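Local coordinates for HD domain-containing protein (Aquifex aeolicus, PDB 2HEK) that binds zinc and guanosine diphosphate at separate sites and may act as a dGTPase, although its function is not established, at residues A[54-59]-A[80-85]; A[27-32]-A[50-55]. All coordinates share one frame; numbering follows the deposited sequence.

How the interactions relate
From the N terminus, the chain passes through 27-32, runs as a non-helical loop of 17 residues, and enters helix 51-69; interaction 2 closes that loop by setting 27-32 against 50-55. The helix then continues through 54-59, and the chain returns along helix 74-82 to 80-85, where interaction 1 closes a second, mostly helical excursion. The two closures are consecutive and neither nests nor crosses; they overlap on His54 and Ser55. Helix 51-69 therefore meets the segment carrying Gln29 and Arg32 of the GDP pocket in interaction 2 and the one carrying Asp85 of the zinc site in interaction 1. A salt bridge from Arg51 to Asp85 joins the two contacts directly, and Leu82 packs its carbonyl against Phe28.

Interaction 1: A[54-59]-A[80-85]; sequences HSLGVY and AGLLHD. With ZN (zinc ion), chain D.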
loop_
_atom_site.group_PDB
_atom_site.type_symbol
_atom_site.label_atom_id
_atom_site.label_comp_id
_atom_site.label_asym_id
_atom_site.label_seq_id
_atom_site.Cartn_x
_atom_site.Cartn_y
_atom_site.Cartn_z
ATOM N N HIS A 54 -4.528 15.033 -14.186
ATOM C CA HIS A 54 -3.383 14.503 -14.946
ATOM C C HIS A 54 -2.344 15.625 -15.230
ATOM O O HIS A 54 -1.144 15.447 -15.006
ATOM C CB HIS A 54 -3.851 13.862 -16.271
ATOM C CG HIS A 54 -2.726 13.489 -17.188
ATOM N ND1 HIS A 54 -1.674 12.686 -16.784
ATOM C CD2 HIS A 54 -2.490 13.801 -18.491
ATOM C CE1 HIS A 54 -0.835 12.533 -17.796
ATOM N NE2 HIS A 54 -1.308 13.201 -18.839
ATOM N N SER A 55 -2.807 16.788 -15.687
ATOM C CA SER A 55 -1.878 17.913 -15.983
ATOM C C SER A 55 -1.112 18.397 -14.752
ATOM O O SER A 55 0.079 18.698 -14.862
ATOM C CB SER A 55 -2.628 19.088 -16.632
ATOM O OG SER A 55 -3.200 18.679 -17.867
ATOM N N LEU A 56 -1.763 18.426 -13.582
ATOM C CA LEU A 56 -1.092 18.772 -12.307
ATOM C C LEU A 56 -0.063 17.723 -11.972
ATOM O O LEU A 56 1.024 18.028 -11.504
ATOM C CB LEU A 56 -2.123 18.853 -11.146
ATOM C CG LEU A 56 -3.187 19.963 -11.157
ATOM C CD1 LEU A 56 -3.976 20.033 -9.845
ATOM C CD2 LEU A 56 -2.499 21.277 -11.363
ATOM N N GLY A 57 -0.408 16.467 -12.236
ATOM C CA GLY A 57 0.514 15.344 -12.013
ATOM C C GLY A 57 1.713 15.408 -12.939
ATOM O O GLY A 57 2.847 15.161 -12.521
ATOM N N VAL A 58 1.482 15.745 -14.208
ATOM C CA VAL A 58 2.630 15.921 -15.153
ATOM C C VAL A 58 3.590 17.044 -14.687
ATOM O O VAL A 58 4.825 16.873 -14.647
ATOM C CB VAL A 58 2.145 16.157 -16.591
ATOM C CG1 VAL A 58 3.353 16.380 -17.528
ATOM C CG2 VAL A 58 1.332 14.952 -17.096
ATOM N N TYR A 59 3.014 18.188 -14.314
ATOM C CA TYR A 59 3.776 19.277 -13.704
ATOM C C TYR A 59 4.615 18.752 -12.515
ATOM O O TYR A 59 5.787 19.038 -12.424
ATOM C CB TYR A 59 2.828 20.366 -13.243
ATOM C CG TYR A 59 3.420 21.485 -12.406
ATOM C CD1 TYR A 59 3.563 21.362 -11.006
ATOM C CD2 TYR A 59 3.784 22.704 -13.011
ATOM C CE1 TYR A 59 4.116 22.438 -10.225
ATOM C CE2 TYR A 59 4.306 23.771 -12.254
ATOM C CZ TYR A 59 4.466 23.637 -10.869
ATOM O OH TYR A 59 4.994 24.705 -10.156
ATOM N N ALA A 80 5.785 23.602 -19.514
ATOM C CA ALA A 80 5.490 22.849 -20.733
ATOM C C ALA A 80 4.717 21.563 -20.378
ATOM O O ALA A 80 3.794 21.161 -21.104
ATOM C CB ALA A 80 6.807 22.506 -21.489
ATOM N N GLY A 81 5.114 20.913 -19.271
ATOM C CA GLY A 81 4.403 19.708 -18.771
ATOM C C GLY A 81 2.971 20.072 -18.395
ATOM O O GLY A 81 2.017 19.431 -18.837
ATOM N N LEU A 82 2.809 21.115 -17.590
ATOM C CA LEU A 82 1.477 21.587 -17.181
ATOM C C LEU A 82 0.472 21.835 -18.333
ATOM O O LEU A 82 -0.724 21.479 -18.222
ATOM C CB LEU A 82 1.641 22.848 -16.318
ATOM C CG LEU A 82 0.378 23.371 -15.609
ATOM C CD1 LEU A 82 -0.088 22.397 -14.471
ATOM C CD2 LEU A 82 0.605 24.812 -15.051
ATOM N N LEU A 83 0.947 22.397 -19.461
ATOM C CA LEU A 83 0.026 22.816 -20.524
ATOM C C LEU A 83 -0.096 21.792 -21.641
ATOM O O LEU A 83 -0.772 22.024 -22.639
ATOM C CB LEU A 83 0.481 24.177 -21.084
ATOM C CG LEU A 83 0.630 25.266 -20.005
ATOM C CD1 LEU A 83 1.137 26.548 -20.626
ATOM C CD2 LEU A 83 -0.701 25.534 -19.283
ATOM N N HIS A 84 0.560 20.646 -21.451
ATOM C CA HIS A 84 0.650 19.616 -22.480
ATOM C C HIS A 84 -0.682 19.154 -23.038
ATOM O O HIS A 84 -0.753 18.774 -24.185
ATOM C CB HIS A 84 1.403 18.396 -21.952
ATOM C CG HIS A 84 1.773 17.416 -23.025
ATOM N ND1 HIS A 84 1.099 16.228 -23.214
ATOM C CD2 HIS A 84 2.740 17.454 -23.973
ATOM C CE1 HIS A 84 1.637 15.572 -24.231
ATOM N NE2 HIS A 84 2.637 16.293 -24.706
ATOM N N ASP A 85 -1.728 19.147 -22.213
ATOM C CA ASP A 85 -3.063 18.695 -22.604
ATOM C C ASP A 85 -4.070 19.793 -23.039
ATOM O O ASP A 85 -5.244 19.484 -23.286
ATOM C CB ASP A 85 -3.695 17.936 -21.413
ATOM C CG ASP A 85 -3.343 16.455 -21.375
ATOM O OD1 ASP A 85 -2.403 15.993 -22.047
ATOM O OD2 ASP A 85 -4.043 15.720 -20.652
HETATM ZN ZN ZN D . -0.992 13.744 -21.023
HETATM O O HOH W 1 -2.616 20.664 -19.794
HETATM O O HOH W 2 -0.081 15.753 -20.380
#
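Leu82 meets the helix of 54-59 through one branch: its CD1 methyl lies 3.8 Å from Tyr59 CB and also touches the carbonyl of Ser55 and CD2 of Leu56. With CG anti to the backbone N (chi1 -171°), the side chain runs alongside that of Leu56, pointing the same way, while Leu82 CB rests 3.9 Å from Tyr59 CD2. One turn earlier on the helix, Ser55 brings CB to 3.4 Å from Leu82 O. Its hydroxyl donates to Arg51 O, and a water donates hydrogen bonds to Ser55 OG (2.8 Å) and Leu82 O and accepts one from Asp85 N (3.0 Å), bridging Ser55 to the backbone of Leu82 and Asp85. Asp85 then turns its carboxylate to the His54 ring, with OD2 in the ring plane, 3.3 Å from CD2; OD2 also forms a salt bridge with Arg51. The other oxygen, OD1, is 2.8 Å from the zinc, a long approach, and accepts a hydrogen bond from a zinc-bound water. His54 NE2 binds the metal at 2.3 Å, its ND1 being bonded to Asp164. With Asp161 completing the metal site and His84 ND1 hydrogen-bonded to the same zinc-bound water, the arrangement is consistent with the H...HD...D motif of HD domains.

Interaction 2: A[27-32]-A[50-55]; sequences PFQRLR and TRFEHS. With ZN (zinc ion), chain D; GDP (guanosine-5'-diphosphate), chain H; PO4 (phosphate ion), chain C.
Phe28 turns the edge of its ring toward the face of Phe52 in an offset edge-to-face pair, planes at 65° and CE2 3.4 Å from Phe52 CE1. Its CG is anti to the backbone N, which carries the ring across to helix 51-69, where CZ also touches Ser55 CB. Gln29 bends at chi2 and lays its amide beside Phe52: NE2, 3.6 Å from CE1 of that ring, donates to guanine O6 of GDP at 2.9 Å and also to Ile23 O. Leu31 packs CB against the backbone of Phe52, and its carbonyl accepts a weak bond from Phe52 N at the start of helix 51-69. There Thr50 and Glu53 form a capping box: Thr50 OG1 takes a second weak bond from Phe52 N, and Thr50 N gives a nearly straight one to Glu53 OE1 (2.9 Å), which it meets from above the carboxylate plane. Arg32 lays its guanidinium flat on Phe52, planes 19° apart, with CZ 3.9 Å from the ring centroid in a cation-pi contact; CG sits over the same ring. NH1 donates to Gln29 OE1 in the guanidinium plane and to O6, and NH2 reaches guanine N7 at 3.2 Å (177°). An alanine here would probably leave N7 and Gln29 OE1 without their donors and bare that face of Phe52. Pro45 of the second subunit packs on both Arg32 and Phe52.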
loop_
_atom_site.group_PDB
_atom_site.type_symbol
_atom_site.label_atom_id
_atom_site.label_comp_id
_atom_site.label_asym_id
_atom_site.label_seq_id
_atom_site.Cartn_x
_atom_site.Cartn_y
_atom_site.Cartn_z
ATOM N N PRO A 27 -9.178 28.078 -20.246
ATOM C CA PRO A 27 -8.766 26.884 -21.032
ATOM C C PRO A 27 -8.182 25.734 -20.176
ATOM O O PRO A 27 -8.310 24.562 -20.551
ATOM C CB PRO A 27 -7.694 27.436 -21.973
ATOM C CG PRO A 27 -8.013 28.943 -22.062
ATOM C CD PRO A 27 -8.434 29.286 -20.657
ATOM N N PHE A 28 -7.561 26.056 -19.049
ATOM C CA PHE A 28 -7.090 24.998 -18.157
ATOM C C PHE A 28 -8.259 24.401 -17.364
ATOM O O PHE A 28 -8.362 23.173 -17.214
ATOM C CB PHE A 28 -5.947 25.462 -17.241
ATOM C CG PHE A 28 -5.221 24.328 -16.566
ATOM C CD1 PHE A 28 -4.059 23.790 -17.135
ATOM C CD2 PHE A 28 -5.681 23.795 -15.370
ATOM C CE1 PHE A 28 -3.397 22.718 -16.536
ATOM C CE2 PHE A 28 -4.991 22.736 -14.732
ATOM C CZ PHE A 28 -3.855 22.202 -15.317
ATOM N N GLN A 29 -9.171 25.241 -16.898
ATOM C CA GLN A 29 -10.319 24.713 -16.133
ATOM C C GLN A 29 -11.205 23.774 -16.975
ATOM O O GLN A 29 -11.775 22.814 -16.455
ATOM C CB GLN A 29 -11.158 25.849 -15.509
ATOM C CG GLN A 29 -10.427 26.591 -14.428
ATOM C CD GLN A 29 -10.357 25.805 -13.111
ATOM O OE1 GLN A 29 -11.297 25.111 -12.758
ATOM N NE2 GLN A 29 -9.260 25.931 -12.390
ATOM N N ARG A 30 -11.300 24.035 -18.278
ATOM C CA ARG A 30 -11.958 23.134 -19.223
ATOM C C ARG A 30 -11.525 21.661 -19.038
ATOM O O ARG A 30 -12.316 20.698 -19.233
ATOM C CB ARG A 30 -11.600 23.588 -20.666
ATOM C CG ARG A 30 -12.127 22.659 -21.762
ATOM C CD ARG A 30 -11.715 23.092 -23.191
ATOM N NE ARG A 30 -11.989 21.967 -24.060
ATOM C CZ ARG A 30 -11.110 20.997 -24.339
ATOM N NH1 ARG A 30 -9.857 21.052 -23.904
ATOM N NH2 ARG A 30 -11.480 19.984 -25.100
ATOM N N LEU A 31 -10.257 21.467 -18.703
ATOM C CA LEU A 31 -9.747 20.110 -18.631
ATOM C C LEU A 31 -10.435 19.314 -17.510
ATOM O O LEU A 31 -10.472 18.108 -17.587
ATOM C CB LEU A 31 -8.234 20.120 -18.456
ATOM C CG LEU A 31 -7.420 20.728 -19.609
ATOM C CD1 LEU A 31 -5.967 20.675 -19.219
ATOM C CD2 LEU A 31 -7.652 20.017 -20.938
ATOM N N ARG A 32 -10.997 19.995 -16.505
ATOM C CA ARG A 32 -11.798 19.344 -15.426
ATOM C C ARG A 32 -13.023 18.658 -16.008
ATOM O O ARG A 32 -13.644 17.898 -15.323
ATOM C CB ARG A 32 -12.361 20.385 -14.447
ATOM C CG ARG A 32 -11.433 20.802 -13.387
ATOM C CD ARG A 32 -12.067 21.637 -12.349
ATOM N NE ARG A 32 -11.479 21.188 -11.099
ATOM C CZ ARG A 32 -10.835 21.963 -10.265
ATOM N NH1 ARG A 32 -10.755 23.266 -10.510
ATOM N NH2 ARG A 32 -10.313 21.431 -9.175
ATOM N N THR A 50 -9.777 13.161 -14.529
ATOM C CA THR A 50 -9.823 14.072 -15.678
ATOM C C THR A 50 -8.457 14.575 -16.095
ATOM O O THR A 50 -7.453 14.354 -15.382
ATOM C CB THR A 50 -10.736 15.286 -15.409
ATOM O OG1 THR A 50 -10.029 16.220 -14.598
ATOM C CG2 THR A 50 -11.999 14.884 -14.665
ATOM N N ARG A 51 -8.407 15.226 -17.267
ATOM C CA ARG A 51 -7.145 15.793 -17.794
ATOM C C ARG A 51 -6.563 16.887 -16.888
ATOM O O ARG A 51 -5.338 17.119 -16.866
ATOM C CB ARG A 51 -7.378 16.314 -19.228
ATOM C CG ARG A 51 -7.568 15.099 -20.142
ATOM C CD ARG A 51 -7.115 15.333 -21.567
ATOM N NE ARG A 51 -7.213 14.056 -22.283
ATOM C CZ ARG A 51 -6.271 13.117 -22.346
ATOM N NH1 ARG A 51 -5.071 13.268 -21.782
ATOM N NH2 ARG A 51 -6.542 11.996 -23.004
ATOM N N PHE A 52 -7.440 17.496 -16.091
ATOM C CA PHE A 52 -7.039 18.535 -15.097
ATOM C C PHE A 52 -6.088 17.945 -14.082
ATOM O O PHE A 52 -4.958 18.427 -13.907
ATOM C CB PHE A 52 -8.283 19.127 -14.429
ATOM C CG PHE A 52 -8.001 20.246 -13.441
ATOM C CD1 PHE A 52 -8.089 21.575 -13.843
ATOM C CD2 PHE A 52 -7.742 19.967 -12.098
ATOM C CE1 PHE A 52 -7.872 22.620 -12.935
ATOM C CE2 PHE A 52 -7.488 20.988 -11.170
ATOM C CZ PHE A 52 -7.548 22.357 -11.610
ATOM N N GLU A 53 -6.497 16.875 -13.410
ATOM C CA GLU A 53 -5.600 16.286 -12.415
ATOM C C GLU A 53 -4.363 15.691 -13.037
ATOM O O GLU A 53 -3.275 15.749 -12.439
ATOM C CB GLU A 53 -6.303 15.208 -11.579
ATOM C CG GLU A 53 -7.611 15.667 -10.903
ATOM C CD GLU A 53 -8.847 15.385 -11.755
ATOM O OE1 GLU A 53 -9.224 14.188 -11.927
ATOM O OE2 GLU A 53 -9.439 16.377 -12.233
ATOM N N HIS A 54 -4.528 15.033 -14.186
ATOM C CA HIS A 54 -3.383 14.503 -14.946
ATOM C C HIS A 54 -2.344 15.625 -15.230
ATOM O O HIS A 54 -1.144 15.447 -15.006
ATOM C CB HIS A 54 -3.851 13.862 -16.271
ATOM C CG HIS A 54 -2.726 13.489 -17.188
ATOM N ND1 HIS A 54 -1.674 12.686 -16.784
ATOM C CD2 HIS A 54 -2.490 13.801 -18.491
ATOM C CE1 HIS A 54 -0.835 12.533 -17.796
ATOM N NE2 HIS A 54 -1.308 13.201 -18.839
ATOM N N SER A 55 -2.807 16.788 -15.687
ATOM C CA SER A 55 -1.878 17.913 -15.983
ATOM C C SER A 55 -1.112 18.397 -14.752
ATOM O O SER A 55 0.079 18.698 -14.862
ATOM C CB SER A 55 -2.628 19.088 -16.632
ATOM O OG SER A 55 -3.200 18.679 -17.867
HETATM ZN ZN ZN D . -0.992 13.744 -21.023
HETATM P PB GDP H . -8.103 29.772 0.020
HETATM O O1B GDP H . -8.491 28.873 1.180
HETATM O O2B GDP H . -7.785 31.157 0.554
HETATM O O3B GDP H . -6.861 29.219 -0.657
HETATM O O3A GDP H . -9.337 29.876 -1.038
HETATM P PA GDP H . -9.406 29.011 -2.410
HETATM O O1A GDP H . -8.209 29.288 -3.299
HETATM O O2A GDP H . -10.685 29.248 -3.182
HETATM O "O5'" GDP H . -9.371 27.497 -1.853
HETATM C "C5'" GDP H . -9.361 26.372 -2.722
HETATM C "C4'" GDP H . -8.226 25.458 -2.291
HETATM O "O4'" GDP H . -8.429 24.202 -2.935
HETATM C "C3'" GDP H . -6.852 25.976 -2.723
HETATM O "O3'" GDP H . -6.044 26.375 -1.605
HETATM C "C2'" GDP H . -6.214 24.826 -3.487
HETATM O "O2'" GDP H . -5.270 24.152 -2.655
HETATM C "C1'" GDP H . -7.357 23.870 -3.820
HETATM N N9 GDP H . -7.813 23.957 -5.244
HETATM C C8 GDP H . -8.370 22.940 -5.940
HETATM N N7 GDP H . -8.685 23.290 -7.216
HETATM C C5 GDP H . -8.318 24.578 -7.368
HETATM C C6 GDP H . -8.353 25.582 -8.456
HETATM O O6 GDP H . -8.824 25.309 -9.566
HETATM N N1 GDP H . -7.870 26.808 -8.208
HETATM C C2 GDP H . -7.359 27.171 -7.010
HETATM N N2 GDP H . -6.892 28.432 -6.834
HETATM N N3 GDP H . -7.295 26.309 -5.962
HETATM C C4 GDP H . -7.748 25.020 -6.070
HETATM P P PO4 C . -1.657 12.668 -23.327
HETATM O O1 PO4 C . -1.860 14.109 -23.753
HETATM O O2 PO4 C . -2.202 12.417 -21.944
HETATM O O3 PO4 C . -2.361 11.761 -24.323
HETATM O O4 PO4 C . -0.209 12.329 -23.418
HETATM O O HOH W 3 -10.771 18.179 -10.773
HETATM O O HOH W 2 -0.081 15.753 -20.380
#